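Local coordinates for EGF family domain-containing protein (Toxoplasma gondii, PDB 4Z80) that binds a peptide of the rhoptry neck protein RON2L1 and probably takes part in the moving junction of host-cell invasion, at residues G293-A305 with T312-A324. Numbering follows the deposited sequence.
Sequences GYHTQDFRSSTCA and TNAFYCVRPMKTA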
loop_
_atom_site.group_PDB
_atom_site.type_symbol
_atom_site.label_atom_id
_atom_site.label_comp_id
_atom_site.label_asym_id
_atom_site.label_seq_id
_atom_site.Cartn_x
_atom_site.Cartn_y
_atom_site.Cartn_z
ATOM N N GLY A 293 -3.959 6.901 3.031
ATOM C CA GLY A 293 -4.166 7.402 4.376
ATOM C C GLY A 293 -4.876 6.429 5.302
ATOM O O GLY A 293 -4.902 6.615 6.512
ATOM N N TYR A 294 -5.443 5.382 4.714
ATOM C CA TYR A 294 -6.260 4.414 5.443
ATOM C C TYR A 294 -5.731 2.994 5.277
ATOM O O TYR A 294 -5.302 2.603 4.180
ATOM C CB TYR A 294 -7.704 4.462 4.950
ATOM C CG TYR A 294 -8.480 5.734 5.217
ATOM C CD1 TYR A 294 -8.356 6.420 6.418
ATOM C CD2 TYR A 294 -9.366 6.227 4.270
ATOM C CE1 TYR A 294 -9.098 7.573 6.666
ATOM C CE2 TYR A 294 -10.118 7.370 4.507
ATOM C CZ TYR A 294 -9.977 8.039 5.707
ATOM O OH TYR A 294 -10.723 9.190 5.950
ATOM N N HIS A 295 -5.780 2.230 6.367
ATOM C CA HIS A 295 -5.394 0.821 6.377
ATOM C C HIS A 295 -6.525 -0.099 5.930
ATOM O O HIS A 295 -6.277 -1.219 5.485
ATOM C CB HIS A 295 -4.941 0.398 7.767
ATOM C CG HIS A 295 -3.724 1.118 8.247
ATOM N ND1 HIS A 295 -2.452 0.784 7.839
ATOM C CD2 HIS A 295 -3.590 2.158 9.101
ATOM C CE1 HIS A 295 -1.582 1.590 8.427
ATOM N NE2 HIS A 295 -2.247 2.430 9.199
ATOM N N THR A 296 -7.756 0.382 6.055
ATOM C CA THR A 296 -8.935 -0.398 5.684
ATOM C C THR A 296 -8.825 -0.863 4.237
ATOM O O THR A 296 -8.487 -0.079 3.352
ATOM C CB THR A 296 -10.228 0.444 5.864
ATOM O OG1 THR A 296 -10.393 0.800 7.242
ATOM C CG2 THR A 296 -11.448 -0.338 5.426
ATOM N N GLN A 297 -9.124 -2.136 3.997
ATOM C CA GLN A 297 -9.155 -2.664 2.634
ATOM C C GLN A 297 -10.550 -3.110 2.183
ATOM O O GLN A 297 -10.813 -3.201 0.993
ATOM C CB GLN A 297 -8.165 -3.821 2.525
ATOM C CG GLN A 297 -6.711 -3.355 2.550
ATOM C CD GLN A 297 -5.805 -4.360 3.221
ATOM O OE1 GLN A 297 -5.521 -5.419 2.665
ATOM N NE2 GLN A 297 -5.382 -4.055 4.441
ATOM N N ASP A 298 -11.444 -3.362 3.138
ATOM C CA ASP A 298 -12.814 -3.793 2.838
ATOM C C ASP A 298 -13.746 -3.232 3.900
ATOM O O ASP A 298 -13.474 -3.367 5.090
ATOM C CB ASP A 298 -12.901 -5.326 2.798
ATOM C CG ASP A 298 -14.197 -5.838 2.183
ATOM O OD1 ASP A 298 -15.248 -5.779 2.850
ATOM O OD2 ASP A 298 -14.154 -6.341 1.039
ATOM N N PHE A 299 -14.842 -2.617 3.475
ATOM C CA PHE A 299 -15.864 -2.128 4.399
ATOM C C PHE A 299 -17.189 -2.217 3.670
ATOM O O PHE A 299 -17.341 -1.664 2.584
ATOM C CB PHE A 299 -15.575 -0.696 4.858
ATOM C CG PHE A 299 -16.497 -0.201 5.953
ATOM C CD1 PHE A 299 -16.681 -0.946 7.104
ATOM C CD2 PHE A 299 -17.152 1.013 5.839
ATOM C CE1 PHE A 299 -17.513 -0.497 8.114
ATOM C CE2 PHE A 299 -17.986 1.468 6.849
ATOM C CZ PHE A 299 -18.167 0.707 7.987
ATOM N N ARG A 300 -18.135 -2.960 4.234
ATOM C CA ARG A 300 -19.397 -3.214 3.548
ATOM C C ARG A 300 -20.547 -3.358 4.544
ATOM O O ARG A 300 -21.583 -3.942 4.223
ATOM C CB ARG A 300 -19.291 -4.467 2.675
ATOM C CG ARG A 300 -19.002 -5.742 3.446
ATOM C CD ARG A 300 -18.938 -6.953 2.525
ATOM N NE ARG A 300 -17.714 -7.004 1.733
ATOM C CZ ARG A 300 -17.501 -7.866 0.745
ATOM N NH1 ARG A 300 -18.441 -8.746 0.417
ATOM N NH2 ARG A 300 -16.349 -7.842 0.084
ATOM N N SER A 301 -20.358 -2.810 5.740
ATOM C CA SER A 301 -21.402 -2.769 6.763
ATOM C C SER A 301 -22.613 -1.954 6.351
ATOM O O SER A 301 -22.544 -1.141 5.436
ATOM C CB SER A 301 -20.832 -2.176 8.047
ATOM O OG SER A 301 -19.758 -2.959 8.523
ATOM N N SER A 302 -23.717 -2.147 7.068
ATOM C CA SER A 302 -24.937 -1.409 6.795
ATOM C C SER A 302 -24.753 0.097 6.944
ATOM O O SER A 302 -25.532 0.871 6.396
ATOM C CB SER A 302 -26.052 -1.873 7.725
ATOM O OG SER A 302 -25.696 -1.658 9.067
ATOM N N THR A 303 -23.717 0.501 7.676
ATOM C CA THR A 303 -23.430 1.912 7.899
ATOM C C THR A 303 -22.476 2.518 6.875
ATOM O O THR A 303 -22.207 3.717 6.932
ATOM C CB THR A 303 -22.809 2.131 9.282
ATOM O OG1 THR A 303 -21.642 1.314 9.409
ATOM C CG2 THR A 303 -23.799 1.782 10.384
ATOM N N CYS A 304 -21.959 1.716 5.949
ATOM C CA CYS A 304 -20.983 2.243 4.996
ATOM C C CYS A 304 -21.692 3.171 4.011
ATOM O O CYS A 304 -22.849 2.950 3.650
ATOM C CB CYS A 304 -20.232 1.120 4.264
ATOM S SG CYS A 304 -21.130 0.152 3.007
ATOM N N ALA A 305 -20.992 4.225 3.602
ATOM C CA ALA A 305 -21.523 5.175 2.632
ATOM C C ALA A 305 -21.315 4.666 1.213
ATOM O O ALA A 305 -20.197 4.340 0.824
ATOM C CB ALA A 305 -20.863 6.540 2.810
ATOM N N THR A 312 -19.152 13.320 7.554
ATOM C CA THR A 312 -17.714 13.175 7.751
ATOM C C THR A 312 -17.378 12.170 8.851
ATOM O O THR A 312 -16.200 11.873 9.077
ATOM C CB THR A 312 -17.041 14.526 8.072
ATOM O OG1 THR A 312 -17.580 15.073 9.285
ATOM C CG2 THR A 312 -17.266 15.508 6.934
ATOM N N ASN A 313 -18.395 11.623 9.512
ATOM C CA ASN A 313 -18.158 10.550 10.472
ATOM C C ASN A 313 -18.402 9.171 9.856
ATOM O O ASN A 313 -18.197 8.149 10.516
ATOM C CB ASN A 313 -19.028 10.736 11.718
ATOM C CG ASN A 313 -18.455 10.025 12.932
ATOM O OD1 ASN A 313 -19.123 9.203 13.559
ATOM N ND2 ASN A 313 -17.197 10.326 13.255
ATOM N N ALA A 314 -18.820 9.136 8.591
ATOM C CA ALA A 314 -19.046 7.871 7.904
ATOM C C ALA A 314 -17.792 7.440 7.154
ATOM O O ALA A 314 -16.888 8.246 6.905
ATOM C CB ALA A 314 -20.231 7.980 6.945
ATOM N N PHE A 315 -17.731 6.149 6.850
ATOM C CA PHE A 315 -16.661 5.578 6.049
ATOM C C PHE A 315 -17.283 4.938 4.817
ATOM O O PHE A 315 -18.356 4.339 4.889
ATOM C CB PHE A 315 -15.842 4.555 6.854
ATOM C CG PHE A 315 -14.457 4.314 6.300
ATOM C CD1 PHE A 315 -14.254 3.417 5.260
ATOM C CD2 PHE A 315 -13.355 4.995 6.811
ATOM C CE1 PHE A 315 -12.983 3.207 4.733
ATOM C CE2 PHE A 315 -12.078 4.780 6.284
ATOM C CZ PHE A 315 -11.898 3.883 5.257
ATOM N N TYR A 316 -16.619 5.086 3.680
ATOM C CA TYR A 316 -17.136 4.594 2.419
ATOM C C TYR A 316 -17.083 3.079 2.262
ATOM O O TYR A 316 -16.183 2.405 2.776
ATOM C CB TYR A 316 -16.371 5.242 1.263
ATOM C CG TYR A 316 -16.890 6.614 0.922
ATOM C CD1 TYR A 316 -18.085 6.754 0.232
ATOM C CD2 TYR A 316 -16.211 7.767 1.305
ATOM C CE1 TYR A 316 -18.592 7.996 -0.070
ATOM C CE2 TYR A 316 -16.710 9.022 0.991
ATOM C CZ TYR A 316 -17.897 9.125 0.302
ATOM O OH TYR A 316 -18.430 10.357 -0.028
ATOM N N CYS A 317 -18.078 2.559 1.550
ATOM C CA CYS A 317 -18.082 1.169 1.110
ATOM C C CYS A 317 -16.908 0.969 0.168
ATOM O O CYS A 317 -16.841 1.626 -0.866
ATOM C CB CYS A 317 -19.378 0.825 0.385
ATOM S SG CYS A 317 -20.923 1.183 1.273
ATOM N N VAL A 318 -15.988 0.079 0.517
ATOM C CA VAL A 318 -14.849 -0.199 -0.350
ATOM C C VAL A 318 -14.541 -1.683 -0.321
ATOM O O VAL A 318 -14.896 -2.377 0.627
ATOM C CB VAL A 318 -13.565 0.590 0.065
ATOM C CG1 VAL A 318 -13.794 2.086 0.008
ATOM C CG2 VAL A 318 -13.078 0.181 1.453
ATOM N N ARG A 319 -13.871 -2.172 -1.353
ATOM C CA ARG A 319 -13.339 -3.532 -1.305
ATOM C C ARG A 319 -12.202 -3.656 -2.295
ATOM O O ARG A 319 -12.134 -2.882 -3.248
ATOM C CB ARG A 319 -14.427 -4.572 -1.598
ATOM C CG ARG A 319 -14.952 -4.579 -3.033
ATOM C CD ARG A 319 -16.172 -5.503 -3.175
ATOM N NE ARG A 319 -17.233 -5.074 -2.278
ATOM C CZ ARG A 319 -18.353 -5.744 -2.028
ATOM N NH1 ARG A 319 -18.597 -6.918 -2.600
ATOM N NH2 ARG A 319 -19.223 -5.224 -1.175
ATOM N N PRO A 320 -11.299 -4.623 -2.077
ATOM C CA PRO A 320 -10.230 -4.801 -3.056
ATOM C C PRO A 320 -10.753 -5.404 -4.343
ATOM O O PRO A 320 -11.649 -6.252 -4.314
ATOM C CB PRO A 320 -9.259 -5.762 -2.360
ATOM C CG PRO A 320 -9.720 -5.853 -0.936
ATOM C CD PRO A 320 -11.179 -5.579 -0.967
ATOM N N MET A 321 -10.194 -4.965 -5.464
ATOM C CA MET A 321 -10.555 -5.496 -6.767
ATOM C C MET A 321 -9.327 -5.629 -7.640
ATOM O O MET A 321 -8.398 -4.825 -7.545
ATOM C CB MET A 321 -11.572 -4.605 -7.490
ATOM C CG MET A 321 -12.971 -4.610 -6.917
ATOM S SD MET A 321 -14.080 -3.568 -7.894
ATOM C CE MET A 321 -14.137 -4.449 -9.443
ATOM N N LYS A 322 -9.333 -6.648 -8.489
ATOM C CA LYS A 322 -8.376 -6.766 -9.583
ATOM C C LYS A 322 -9.123 -6.881 -10.891
ATOM O O LYS A 322 -10.129 -7.579 -10.970
ATOM C CB LYS A 322 -7.484 -7.991 -9.419
ATOM C CG LYS A 322 -6.661 -7.998 -8.158
ATOM C CD LYS A 322 -5.647 -9.132 -8.126
ATOM C CE LYS A 322 -4.847 -9.091 -6.862
ATOM N NZ LYS A 322 -3.810 -10.157 -6.825
ATOM N N THR A 323 -8.610 -6.221 -11.927
ATOM C CA THR A 323 -9.141 -6.358 -13.278
ATOM C C THR A 323 -7.957 -6.437 -14.219
ATOM O O THR A 323 -6.839 -6.115 -13.826
ATOM C CB THR A 323 -10.032 -5.178 -13.683
ATOM O OG1 THR A 323 -9.251 -3.977 -13.679
ATOM C CG2 THR A 323 -11.193 -5.039 -12.731
ATOM N N ALA A 324 -8.184 -6.850 -15.463
ATOM C CA ALA A 324 -7.091 -6.859 -16.418
ATOM C C ALA A 324 -6.447 -5.472 -16.470
ATOM O O ALA A 324 -5.219 -5.339 -16.465
ATOM C CB ALA A 324 -7.575 -7.276 -17.790
HETATM O O HOH W 1 -17.705 -2.772 -0.421
HETATM O O HOH W 2 -19.773 4.497 8.183
#
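F299 and F315 each turn CG to the side opposite their own backbone nitrogen (chi1 -158° in F315), and two rings from facing segments are thereby swung into one aromatic cluster with Y294. The F315 ring is the middle member. Its CE2 stands 3.6 Å above the plane of the Y294 ring, over the centre, in an edge-to-face pair, while another part of its edge is offset toward the face of F299, the two planes nearly perpendicular at 87°. CB and CG2 of T296 close in on the outer end of the F315 ring, and T84 of helix 80-84 touches both phenylalanines.

Backbone bonds join the two segments at two places. F299 and V318 form a single antiparallel hydrogen-bonded pair, each N-H reaching the other's carbonyl. A second single bridge pairs A305 with Y316: A305 N donates to F315 O (2.9 Å) and A305 O accepts from C317 N (2.9 Å). Between the two bridges, SG of C304, the last residue of the type I turn from S301, is joined to C317 SG in a disulfide of chi3 84°. One water links T303 O to F315 N.

On the partly exposed side, R300 and R319 lay their guanidinium groups flat on each other, centres 3.6 Å apart. Such a stack of like charges is probably eased by D298, whose carboxylate takes R300 NE and NH2 side-on, one nitrogen to each oxygen through the syn lone pairs, with NH2 to OD2 at 2.8 Å. Water 1 accepts from R319 NH2 and donates to F299 O.

Strand 318-321 pairs antiparallel with strand 101-104, and V318 packs on I102 and F104 there. With the F299-V318 bridge and aromatic cluster as additional ties between the segments, C304-C317 exemplifies a disulfide-closed loop, the A305-Y316 bridge just inside it, leading into a strand within the AMA1-family region of the PAN clan.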